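Side-chain contacts in ectoine dioxygenase (Sphingopyxis alaskensis, PDB 4MHR), which hydroxylates L-ectoine to 5-hydroxyectoine, a solute that protects cells from osmotic stress, using iron(II), 2-oxoglutarate and molecular oxygen: residues R44-F49 and A123-G128; A111-D116 and A265-V270; D121-R124 and E130-I133; T195-V200 and N250-S255. All blocks are in the same frame, centred on the assembly; numbering follows the deposited sequence.

In the fold
Contact 1 packs two helices together, contacts 2 and 3 join helices to strands of the seven-stranded sheet of the cupin core, and contact 4 belongs to the iron side. Contacts 1 and 3 share Ala-123 and Arg-124 on helix 117-127, their centres 11 Å apart. Contact 2 joins the preceding helix, 108-115, to strand 264-273, next to strand 131-141 of contact 3; the two touch where Ala-114 CB lies 4.1 Å from Ile-133 CD1. Contact 4 holds the iron ligand His-253, and its centre is 23 Å from those of contacts 2 and 3. The side chain of Leu-269 in contact 2 is about 8 Å from that of the ectoine-binding Gln-135.

Contact 1. Residues R44-F49 and A123-G128; sequences RQAAAF and ARFLLG
Phe-125 meets Ala-46 where two helices, 43-52 and 117-127, pack together beside the larger sheet of the cupin fold. The phenylalanine offers its edge: Ala-46 CB lies near the ring plane, 4.1 Å from CE2 of Phe-125. Phe-125 CB does not aim at residues 44-49; the far end of its ring closes the gap. Loop residues Ala-39, Pro-40 and Ile-41 also pack on this ring.

Leu-126 points toward the other helix and buries more surface here than any other residue. Its CD1 methyl sits over the middle of one face of Phe-49, 4.0 Å from the ring centroid and only 5° off the normal, a CH-pi contact. The second methyl sits above the plane but outside the rim, Leu-126 CD2 3.9 Å from Phe-49 CD1. With CG opposite the backbone N (chi1 -171°) the Phe-49 ring is carried toward helix 117-127, and chi2 of -102° turns its face to the leucine. Around the pair, Ile-55 touches Phe-49, while Leu-170 and Leu-246 touch Leu-126, so both helices are seated on the sheet. The side chain of Phe-49 is about 10 Å from that of Trp-158, which is important for ectoine stabilization.

Leu-127 turns to Leu-170, and Gly-128, with positive phi, forms a Schellman motif with the last turn. Gly-128 N bonds to Phe-125 O at 3.2 Å, and the same oxygen is also hydrogen-bonded to Ser-33 OG.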
loop_
_atom_site.group_PDB
_atom_site.type_symbol
_atom_site.label_atom_id
_atom_site.label_comp_id
_atom_site.label_asym_id
_atom_site.label_seq_id
_atom_site.Cartn_x
_atom_site.Cartn_y
_atom_site.Cartn_z
ATOM N N ARG A 44 21.216 4.938 -4.206
ATOM C CA ARG A 44 20.829 3.619 -4.688
ATOM C C ARG A 44 19.410 3.168 -4.325
ATOM O O ARG A 44 18.767 2.520 -5.138
ATOM C CB ARG A 44 21.838 2.562 -4.276
ATOM C CG ARG A 44 23.068 2.576 -5.221
ATOM C CD ARG A 44 24.297 1.906 -4.577
ATOM N NE ARG A 44 23.980 0.605 -3.935
ATOM C CZ ARG A 44 24.555 0.090 -2.830
ATOM N NH1 ARG A 44 25.507 0.736 -2.157
ATOM N NH2 ARG A 44 24.159 -1.107 -2.388
ATOM N N GLN A 45 18.991 3.388 -3.088
ATOM C CA GLN A 45 17.623 3.124 -2.733
ATOM C C GLN A 45 16.656 3.841 -3.642
ATOM O O GLN A 45 15.636 3.285 -3.987
ATOM C CB GLN A 45 17.348 3.424 -1.249
ATOM C CG GLN A 45 17.989 2.426 -0.275
ATOM C CD GLN A 45 17.855 2.917 1.180
ATOM O OE1 GLN A 45 18.184 4.030 1.475
ATOM N NE2 GLN A 45 17.263 2.109 2.034
ATOM N N ALA A 46 16.923 5.111 -3.952
ATOM C CA ALA A 46 16.033 5.942 -4.752
ATOM C C ALA A 46 15.974 5.303 -6.194
ATOM O O ALA A 46 14.872 5.147 -6.780
ATOM C CB ALA A 46 16.567 7.376 -4.839
ATOM N N ALA A 47 17.147 4.903 -6.724
ATOM C CA ALA A 47 17.245 4.238 -8.065
ATOM C C ALA A 47 16.558 2.901 -8.105
ATOM O O ALA A 47 15.867 2.605 -9.070
ATOM C CB ALA A 47 18.685 4.120 -8.539
ATOM N N ALA A 48 16.708 2.112 -7.055
ATOM C CA ALA A 48 15.977 0.857 -6.916
ATOM C C ALA A 48 14.431 1.046 -6.916
ATOM O O ALA A 48 13.706 0.261 -7.564
ATOM C CB ALA A 48 16.406 0.127 -5.672
ATOM N N PHE A 49 13.927 2.046 -6.177
ATOM C CA PHE A 49 12.488 2.350 -6.142
ATOM C C PHE A 49 12.002 2.724 -7.538
ATOM O O PHE A 49 10.974 2.231 -8.025
ATOM C CB PHE A 49 12.106 3.495 -5.169
ATOM C CG PHE A 49 10.597 3.646 -4.990
ATOM C CD1 PHE A 49 9.887 4.660 -5.644
ATOM C CD2 PHE A 49 9.887 2.709 -4.211
ATOM C CE1 PHE A 49 8.493 4.743 -5.490
ATOM C CE2 PHE A 49 8.515 2.801 -4.055
ATOM C CZ PHE A 49 7.818 3.826 -4.690
ATOM N N ALA A 123 8.145 9.223 2.184
ATOM C CA ALA A 123 7.050 9.552 1.292
ATOM C C ALA A 123 7.191 10.936 0.642
ATOM O O ALA A 123 6.885 11.108 -0.569
ATOM C CB ALA A 123 5.699 9.500 1.981
ATOM N N ARG A 124 7.465 11.928 1.463
ATOM C CA ARG A 124 7.557 13.300 0.960
ATOM C C ARG A 124 8.699 13.382 -0.078
ATOM O O ARG A 124 8.603 14.081 -1.019
ATOM C CB ARG A 124 7.831 14.289 2.118
ATOM C CG ARG A 124 6.601 14.433 3.013
ATOM C CD ARG A 124 6.956 15.003 4.396
ATOM N NE ARG A 124 7.313 16.376 4.184
ATOM C CZ ARG A 124 8.545 16.856 4.192
ATOM N NH1 ARG A 124 9.589 16.104 4.520
ATOM N NH2 ARG A 124 8.716 18.119 3.868
ATOM N N PHE A 125 9.813 12.699 0.165
ATOM C CA PHE A 125 10.899 12.644 -0.858
ATOM C C PHE A 125 10.412 11.966 -2.175
ATOM O O PHE A 125 10.513 12.510 -3.303
ATOM C CB PHE A 125 12.111 11.875 -0.309
ATOM C CG PHE A 125 13.149 11.670 -1.357
ATOM C CD1 PHE A 125 13.887 12.729 -1.784
ATOM C CD2 PHE A 125 13.322 10.429 -1.977
ATOM C CE1 PHE A 125 14.791 12.566 -2.863
ATOM C CE2 PHE A 125 14.240 10.253 -2.972
ATOM C CZ PHE A 125 14.945 11.336 -3.430
ATOM N N LEU A 126 9.936 10.750 -2.050
ATOM C CA LEU A 126 9.576 9.938 -3.222
ATOM C C LEU A 126 8.450 10.576 -4.037
ATOM O O LEU A 126 8.445 10.464 -5.298
ATOM C CB LEU A 126 9.171 8.508 -2.846
ATOM C CG LEU A 126 10.325 7.680 -2.316
ATOM C CD1 LEU A 126 9.804 6.324 -1.857
ATOM C CD2 LEU A 126 11.388 7.462 -3.377
ATOM N N LEU A 127 7.548 11.253 -3.342
ATOM C CA LEU A 127 6.414 11.939 -3.982
ATOM C C LEU A 127 6.640 13.451 -4.320
ATOM O O LEU A 127 5.847 14.082 -5.050
ATOM C CB LEU A 127 5.154 11.705 -3.188
ATOM C CG LEU A 127 4.780 10.261 -2.918
ATOM C CD1 LEU A 127 3.503 10.109 -2.095
ATOM C CD2 LEU A 127 4.650 9.565 -4.254
ATOM N N GLY A 128 7.778 13.965 -3.917
ATOM C CA GLY A 128 8.221 15.334 -4.190
ATOM C C GLY A 128 7.221 16.348 -3.734
ATOM O O GLY A 128 6.889 17.187 -4.481
#

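Contact 2. Residues A111-D116 and A265-V270; sequences ARLAAD and ANAFLV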
loop_
_atom_site.group_PDB
_atom_site.type_symbol
_atom_site.label_atom_id
_atom_site.label_comp_id
_atom_site.label_asym_id
_atom_site.label_seq_id
_atom_site.Cartn_x
_atom_site.Cartn_y
_atom_site.Cartn_z
ATOM N N ALA A 111 -2.024 6.592 14.026
ATOM C CA ALA A 111 -1.822 7.994 13.568
ATOM C C ALA A 111 -0.372 8.419 13.731
ATOM O O ALA A 111 0.229 9.042 12.835
ATOM C CB ALA A 111 -2.728 8.993 14.315
ATOM N N ARG A 112 0.197 8.090 14.886
ATOM C CA ARG A 112 1.563 8.438 15.189
ATOM C C ARG A 112 2.557 7.655 14.301
ATOM O O ARG A 112 3.570 8.209 13.901
ATOM C CB ARG A 112 1.855 8.162 16.664
ATOM C CG ARG A 112 3.232 8.556 17.171
ATOM C CD ARG A 112 3.683 9.987 16.818
ATOM N NE ARG A 112 5.079 10.137 17.264
ATOM C CZ ARG A 112 6.152 9.696 16.610
ATOM N NH1 ARG A 112 6.033 9.065 15.416
ATOM N NH2 ARG A 112 7.360 9.874 17.122
ATOM N N LEU A 113 2.300 6.365 14.072
ATOM C CA LEU A 113 3.094 5.599 13.081
ATOM C C LEU A 113 3.067 6.312 11.707
ATOM O O LEU A 113 4.111 6.593 11.130
ATOM C CB LEU A 113 2.615 4.162 12.990
ATOM C CG LEU A 113 3.261 3.278 11.926
ATOM C CD1 LEU A 113 4.712 3.052 12.254
ATOM C CD2 LEU A 113 2.544 1.966 11.875
ATOM N N ALA A 114 1.883 6.697 11.244
ATOM C CA ALA A 114 1.744 7.222 9.937
ATOM C C ALA A 114 2.532 8.490 9.802
ATOM O O ALA A 114 3.106 8.766 8.717
ATOM C CB ALA A 114 0.285 7.468 9.610
ATOM N N ALA A 115 2.583 9.271 10.893
ATOM C CA ALA A 115 3.242 10.601 10.891
ATOM C C ALA A 115 4.716 10.493 11.126
ATOM O O ALA A 115 5.447 11.483 11.048
ATOM C CB ALA A 115 2.600 11.561 11.965
ATOM N N ASP A 116 5.197 9.330 11.499
ATOM C CA ASP A 116 6.579 9.258 11.892
ATOM C C ASP A 116 7.541 9.578 10.720
ATOM O O ASP A 116 7.369 9.116 9.578
ATOM C CB ASP A 116 6.859 7.867 12.425
ATOM C CG ASP A 116 8.196 7.760 13.082
ATOM O OD1 ASP A 116 8.201 7.927 14.321
ATOM O OD2 ASP A 116 9.230 7.464 12.403
ATOM N N ALA A 265 0.052 -10.275 9.369
ATOM C CA ALA A 265 -0.594 -9.080 9.870
ATOM C C ALA A 265 0.306 -7.869 9.492
ATOM O O ALA A 265 1.520 -7.912 9.666
ATOM C CB ALA A 265 -0.775 -9.182 11.393
ATOM N N ASN A 266 -0.309 -6.810 8.998
ATOM C CA ASN A 266 0.393 -5.620 8.654
ATOM C C ASN A 266 -0.495 -4.444 8.807
ATOM O O ASN A 266 -1.766 -4.588 8.814
ATOM C CB ASN A 266 0.896 -5.705 7.227
ATOM C CG ASN A 266 -0.197 -5.508 6.219
ATOM O OD1 ASN A 266 -1.238 -6.116 6.308
ATOM N ND2 ASN A 266 0.009 -4.592 5.296
ATOM N N ALA A 267 0.163 -3.296 8.995
ATOM C CA ALA A 267 -0.455 -1.999 8.872
ATOM C C ALA A 267 -0.079 -1.428 7.487
ATOM O O ALA A 267 1.106 -1.304 7.156
ATOM C CB ALA A 267 0.055 -1.114 9.999
ATOM N N PHE A 268 -1.076 -1.069 6.696
ATOM C CA PHE A 268 -0.931 -0.599 5.345
ATOM C C PHE A 268 -1.271 0.895 5.347
ATOM O O PHE A 268 -2.409 1.254 5.653
ATOM C CB PHE A 268 -1.897 -1.409 4.490
ATOM C CG PHE A 268 -1.923 -1.076 3.039
ATOM C CD1 PHE A 268 -0.893 -1.500 2.200
ATOM C CD2 PHE A 268 -3.078 -0.494 2.453
ATOM C CE1 PHE A 268 -0.958 -1.246 0.833
ATOM C CE2 PHE A 268 -3.141 -0.264 1.078
ATOM C CZ PHE A 268 -2.063 -0.624 0.261
ATOM N N LEU A 269 -0.314 1.741 4.974
ATOM C CA LEU A 269 -0.508 3.201 4.907
ATOM C C LEU A 269 -0.338 3.682 3.476
ATOM O O LEU A 269 0.689 3.394 2.884
ATOM C CB LEU A 269 0.501 3.872 5.811
ATOM C CG LEU A 269 0.492 3.453 7.284
ATOM C CD1 LEU A 269 1.663 4.018 8.058
ATOM C CD2 LEU A 269 -0.803 3.949 7.928
ATOM N N VAL A 270 -1.338 4.356 2.909
ATOM C CA VAL A 270 -1.220 4.937 1.604
ATOM C C VAL A 270 -0.998 6.437 1.711
ATOM O O VAL A 270 -1.874 7.191 2.171
ATOM C CB VAL A 270 -2.445 4.639 0.715
ATOM C CG1 VAL A 270 -2.265 5.219 -0.688
ATOM C CG2 VAL A 270 -2.717 3.129 0.646
#
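No flat group lies between Leu-113 and Ala-114 of the helix and Leu-269 of the strand; those of the segments lie away from it, Arg-112 on the helix and Phe-268 on the far face of the strand. The guanidinium of Arg-112 has Asp-116 at its edge, in plane. Arg-112 NH1 donates to Asp-116 OD1 at 2.7 Å with an almost straight N-H (169°), meeting the anti lone pair. Asp-116 also caps the start of the following helix, and its OD2 pairs with Arg-118, which probably favours the ionised carboxylate. The Phe-268 ring lies against Gln-135 and Asp-154.

The contact itself is wholly aliphatic. Leu-269 straddles the alanine with both methyls: CD1 and CD2 of Leu-269 are each 4.0 Å from Ala-114 CB. CD1 goes deeper, reaching the helix backbone 3.7 Å from Ala-114 CA. Leu-113 flanks this pair, its CG 4.3 Å from Leu-269 CD1, and its CD2 extends along the strand to Ala-267 CB at 4.4 Å.

The axes of the short segments 111-115 and 265-270 approach to 10.0 Å and cross at -55°. This is an alpha-on-beta layer: helix 108-115 backs one face of the cupin's major sheet, while the opposite face supplies Phe-268 to the iron and ectoine side.

Contact 3. Residues D121-R124 and E130-I133; sequences DVAR and EVYI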
loop_
_atom_site.group_PDB
_atom_site.type_symbol
_atom_site.label_atom_id
_atom_site.label_comp_id
_atom_site.label_asym_id
_atom_site.label_seq_id
_atom_site.Cartn_x
_atom_site.Cartn_y
_atom_site.Cartn_z
ATOM N N ASP A 121 8.779 11.233 5.835
ATOM C CA ASP A 121 9.833 11.917 5.074
ATOM C C ASP A 121 10.290 11.131 3.848
ATOM O O ASP A 121 10.667 11.724 2.846
ATOM C CB ASP A 121 11.078 12.252 5.905
ATOM C CG ASP A 121 10.837 13.489 6.796
ATOM O OD1 ASP A 121 9.836 14.112 6.581
ATOM O OD2 ASP A 121 11.600 13.764 7.700
ATOM N N VAL A 122 10.186 9.832 3.919
ATOM C CA VAL A 122 10.494 9.001 2.726
ATOM C C VAL A 122 9.396 9.189 1.704
ATOM O O VAL A 122 9.664 9.399 0.495
ATOM C CB VAL A 122 10.700 7.532 3.126
ATOM C CG1 VAL A 122 10.856 6.655 1.940
ATOM C CG2 VAL A 122 11.955 7.307 3.995
ATOM N N ALA A 123 8.145 9.223 2.184
ATOM C CA ALA A 123 7.050 9.552 1.292
ATOM C C ALA A 123 7.191 10.936 0.642
ATOM O O ALA A 123 6.885 11.108 -0.569
ATOM C CB ALA A 123 5.699 9.500 1.981
ATOM N N ARG A 124 7.465 11.928 1.463
ATOM C CA ARG A 124 7.557 13.300 0.960
ATOM C C ARG A 124 8.699 13.382 -0.078
ATOM O O ARG A 124 8.603 14.081 -1.019
ATOM C CB ARG A 124 7.831 14.289 2.118
ATOM C CG ARG A 124 6.601 14.433 3.013
ATOM C CD ARG A 124 6.956 15.003 4.396
ATOM N NE ARG A 124 7.313 16.376 4.184
ATOM C CZ ARG A 124 8.545 16.856 4.192
ATOM N NH1 ARG A 124 9.589 16.104 4.520
ATOM N NH2 ARG A 124 8.716 18.119 3.868
ATOM N N GLU A 130 4.516 17.701 -0.033
ATOM C CA GLU A 130 3.773 17.333 1.175
ATOM C C GLU A 130 2.751 16.212 0.880
ATOM O O GLU A 130 2.215 16.086 -0.254
ATOM C CB GLU A 130 3.047 18.601 1.727
ATOM C CG GLU A 130 4.028 19.752 2.131
ATOM C CD GLU A 130 5.136 19.290 3.039
ATOM O OE1 GLU A 130 4.927 18.406 3.941
ATOM O OE2 GLU A 130 6.280 19.735 2.799
ATOM N N VAL A 131 2.420 15.435 1.888
ATOM C CA VAL A 131 1.587 14.224 1.676
ATOM C C VAL A 131 0.447 14.128 2.679
ATOM O O VAL A 131 0.480 14.764 3.725
ATOM C CB VAL A 131 2.436 12.943 1.847
ATOM C CG1 VAL A 131 3.455 12.847 0.761
ATOM C CG2 VAL A 131 3.149 12.937 3.176
ATOM N N TYR A 132 -0.538 13.313 2.368
ATOM C CA TYR A 132 -1.590 13.027 3.322
ATOM C C TYR A 132 -1.950 11.553 3.139
ATOM O O TYR A 132 -1.470 10.876 2.183
ATOM C CB TYR A 132 -2.785 13.978 3.084
ATOM C CG TYR A 132 -3.558 13.629 1.836
ATOM C CD1 TYR A 132 -3.110 14.016 0.577
ATOM C CD2 TYR A 132 -4.683 12.884 1.904
ATOM C CE1 TYR A 132 -3.794 13.674 -0.535
ATOM C CE2 TYR A 132 -5.390 12.517 0.744
ATOM C CZ TYR A 132 -4.934 12.929 -0.449
ATOM O OH TYR A 132 -5.560 12.594 -1.627
ATOM N N ILE A 133 -2.712 11.033 4.098
ATOM C CA ILE A 133 -3.143 9.629 4.110
ATOM C C ILE A 133 -4.356 9.444 3.248
ATOM O O ILE A 133 -5.399 9.928 3.591
ATOM C CB ILE A 133 -3.390 9.077 5.530
ATOM C CG1 ILE A 133 -2.117 9.241 6.374
ATOM C CG2 ILE A 133 -3.797 7.599 5.457
ATOM C CD1 ILE A 133 -0.893 8.545 5.798
#
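Val-131 forms the close-packed half of this contact, wedging its two methyls against helix 117-127. Its CG2 rests on the aliphatic part of Arg-124, 3.8 Å from CG of that residue, the two side chains crossing at about a right angle. CG1 of Val-131 lies 4.2 Å from Ala-123 CB and close to the helix backbone. Tyr-271 of the neighbouring strand touches both Ala-123 and Val-131, closing the apolar side.

The outer half is looser and polar: Arg-124 and Glu-130, both partly exposed, run side by side in the same direction. The grip is side-on and bidentate: Arg-124 NE donates to Glu-130 OE1 and Arg-124 NH2 to Glu-130 OE2, both at 3.1 Å and both nearly straight. Each oxygen lies close to the guanidinium plane, but the carboxylate is turned 34° against it; OE2 is met on its syn lone pair, OE1 on the syn side too but with the donor tilted out of the carboxylate plane. A bend at chi3 of 70° turns the arginine head to its partner.

Back along the helix, Arg-124 NH1 reaches Asp-121 OD1 at 2.9 Å, from above the carboxylate plane and with a bent N-H (131°), while Asp-121 OD2 pairs with Arg-305. One guanidinium thus links a carboxylate of its own helix to one across the helix-to-strand turn, a network expected to keep both acids ionised and the arginine's rotation fixed.

Contact 4. Residues T195-V200 and N250-S255; sequences TYLTCV and NLMHGS
Asn-250 provides the direct polar link to strand 195-197. Its ND2 donates to Thr-195 O at 3.0 Å, but the fit is imperfect: the N-H is bent to 147°, and the donor stands well above the carbonyl plane. The same ND2 also bonds to His-193 O. OD1, the other end of the amide, is held by Ser-153 OG and by a water 2.9 Å from Asn-250 OD1. That water accepts from Leu-197 N at 2.9 Å, so the amide reaches the strand by two routes. With both ends engaged, the rotation of the amide is fixed.

A looser polar contact lies alongside: Asn-250 OD1 is at the edge of the Tyr-196 ring, in its plane, 3.8 Å from Tyr-196 CD1.

The apolar contact is a single methyl touch. Met-252, bent at chi2 and chi3, brings its CE to 4.0 Å from Leu-197 CD2, the two side chains crossing at a slant.

Within 250-255, His-253 ND1 donates to Leu-251 O at 3.0 Å, in the ring plane and nearly straight (169°). This second-shell bond would fix the rotation of the imidazole of His-253, an iron ligand.

Leu-225 of helix 222-232 flanks Met-252, and Ser-224 of that helix flanks Leu-197. Tyr-196 rests on helix 154-162 through Glu-156 and His-159, and strand 195-197 pairs with 23-25. On the iron side, strand 253-255 lies antiparallel between 149-152 and 187-188.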
loop_
_atom_site.group_PDB
_atom_site.type_symbol
_atom_site.label_atom_id
_atom_site.label_comp_id
_atom_site.label_asym_id
_atom_site.label_seq_id
_atom_site.Cartn_x
_atom_site.Cartn_y
_atom_site.Cartn_z
ATOM N N THR A 195 4.151 0.256 -16.522
ATOM C CA THR A 195 3.041 -0.041 -17.472
ATOM C C THR A 195 1.725 0.103 -16.811
ATOM O O THR A 195 1.472 -0.458 -15.706
ATOM C CB THR A 195 3.097 -1.520 -17.908
ATOM O OG1 THR A 195 4.354 -1.775 -18.519
ATOM C CG2 THR A 195 1.978 -1.872 -18.912
ATOM N N TYR A 196 0.843 0.875 -17.440
ATOM C CA TYR A 196 -0.497 0.964 -16.956
ATOM C C TYR A 196 -1.317 -0.096 -17.730
ATOM O O TYR A 196 -1.471 0.002 -18.949
ATOM C CB TYR A 196 -1.078 2.332 -17.241
ATOM C CG TYR A 196 -2.467 2.491 -16.719
ATOM C CD1 TYR A 196 -2.721 2.414 -15.355
ATOM C CD2 TYR A 196 -3.533 2.772 -17.577
ATOM C CE1 TYR A 196 -3.985 2.599 -14.857
ATOM C CE2 TYR A 196 -4.804 3.024 -17.090
ATOM C CZ TYR A 196 -5.050 2.928 -15.782
ATOM O OH TYR A 196 -6.309 3.197 -15.322
ATOM N N LEU A 197 -1.780 -1.140 -17.031
ATOM C CA LEU A 197 -2.555 -2.212 -17.682
ATOM C C LEU A 197 -4.028 -1.875 -17.573
ATOM O O LEU A 197 -4.576 -1.928 -16.478
ATOM C CB LEU A 197 -2.221 -3.557 -17.047
ATOM C CG LEU A 197 -3.074 -4.735 -17.544
ATOM C CD1 LEU A 197 -2.883 -4.975 -19.043
ATOM C CD2 LEU A 197 -2.633 -5.951 -16.747
ATOM N N THR A 198 -4.658 -1.433 -18.686
ATOM C CA THR A 198 -6.059 -1.116 -18.628
ATOM C C THR A 198 -6.784 -2.445 -18.382
ATOM O O THR A 198 -6.302 -3.529 -18.747
ATOM C CB THR A 198 -6.625 -0.427 -19.929
ATOM O OG1 THR A 198 -6.620 -1.365 -21.001
ATOM C CG2 THR A 198 -5.755 0.757 -20.314
ATOM N N CYS A 199 -7.874 -2.361 -17.655
ATOM C CA CYS A 199 -8.755 -3.498 -17.427
ATOM C C CYS A 199 -10.004 -3.315 -18.343
ATOM O O CYS A 199 -10.310 -2.205 -18.763
ATOM C CB CYS A 199 -9.127 -3.598 -15.954
ATOM S SG CYS A 199 -7.689 -3.903 -14.866
ATOM N N VAL A 200 -10.655 -4.420 -18.690
ATOM C CA VAL A 200 -11.719 -4.445 -19.706
ATOM C C VAL A 200 -12.986 -3.775 -19.192
ATOM O O VAL A 200 -13.233 -3.842 -17.995
ATOM C CB VAL A 200 -12.009 -5.904 -20.111
ATOM N N ASN A 250 1.193 2.022 -8.718
ATOM C CA ASN A 250 0.850 1.275 -9.879
ATOM C C ASN A 250 1.585 -0.079 -10.016
ATOM O O ASN A 250 1.555 -0.690 -11.078
ATOM C CB ASN A 250 1.076 2.122 -11.119
ATOM C CG ASN A 250 0.513 1.454 -12.390
ATOM O OD1 ASN A 250 -0.649 1.034 -12.457
ATOM N ND2 ASN A 250 1.341 1.360 -13.378
ATOM N N LEU A 251 2.299 -0.507 -8.987
ATOM C CA LEU A 251 2.985 -1.767 -9.071
ATOM C C LEU A 251 2.005 -2.973 -8.984
ATOM O O LEU A 251 1.086 -3.028 -8.138
ATOM C CB LEU A 251 3.980 -1.908 -7.930
ATOM C CG LEU A 251 4.939 -3.123 -7.968
ATOM C CD1 LEU A 251 5.843 -3.039 -9.191
ATOM C CD2 LEU A 251 5.675 -3.216 -6.664
ATOM N N MET A 252 2.187 -3.917 -9.863
ATOM C CA MET A 252 1.255 -5.109 -9.962
ATOM C C MET A 252 1.617 -6.076 -8.871
ATOM O O MET A 252 2.771 -6.522 -8.772
ATOM C CB MET A 252 1.402 -5.817 -11.323
ATOM C CG MET A 252 0.279 -6.839 -11.654
ATOM S SD MET A 252 -1.409 -6.149 -11.601
ATOM C CE MET A 252 -1.371 -5.190 -13.057
ATOM N N HIS A 253 0.652 -6.377 -8.005
ATOM C CA HIS A 253 0.964 -7.180 -6.860
ATOM C C HIS A 253 -0.222 -8.028 -6.404
ATOM O O HIS A 253 -1.431 -7.809 -6.764
ATOM C CB HIS A 253 1.464 -6.279 -5.686
ATOM C CG HIS A 253 0.384 -5.444 -5.089
ATOM N ND1 HIS A 253 -0.103 -4.317 -5.711
ATOM C CD2 HIS A 253 -0.402 -5.635 -4.010
ATOM C CE1 HIS A 253 -1.055 -3.782 -4.975
ATOM N NE2 HIS A 253 -1.274 -4.566 -3.949
ATOM N N GLY A 254 0.087 -8.961 -5.539
ATOM C CA GLY A 254 -0.954 -9.924 -5.023
ATOM C C GLY A 254 -0.344 -10.926 -4.062
ATOM O O GLY A 254 0.831 -10.782 -3.736
ATOM N N SER A 255 -1.148 -11.865 -3.522
ATOM C CA SER A 255 -0.591 -12.910 -2.644
ATOM C C SER A 255 -1.322 -14.193 -2.801
ATOM O O SER A 255 -2.546 -14.203 -3.182
ATOM C CB SER A 255 -0.576 -12.475 -1.163
ATOM O OG SER A 255 -1.866 -12.103 -0.777
HETATM O O HOH W 1 -1.312 -1.180 -14.143
#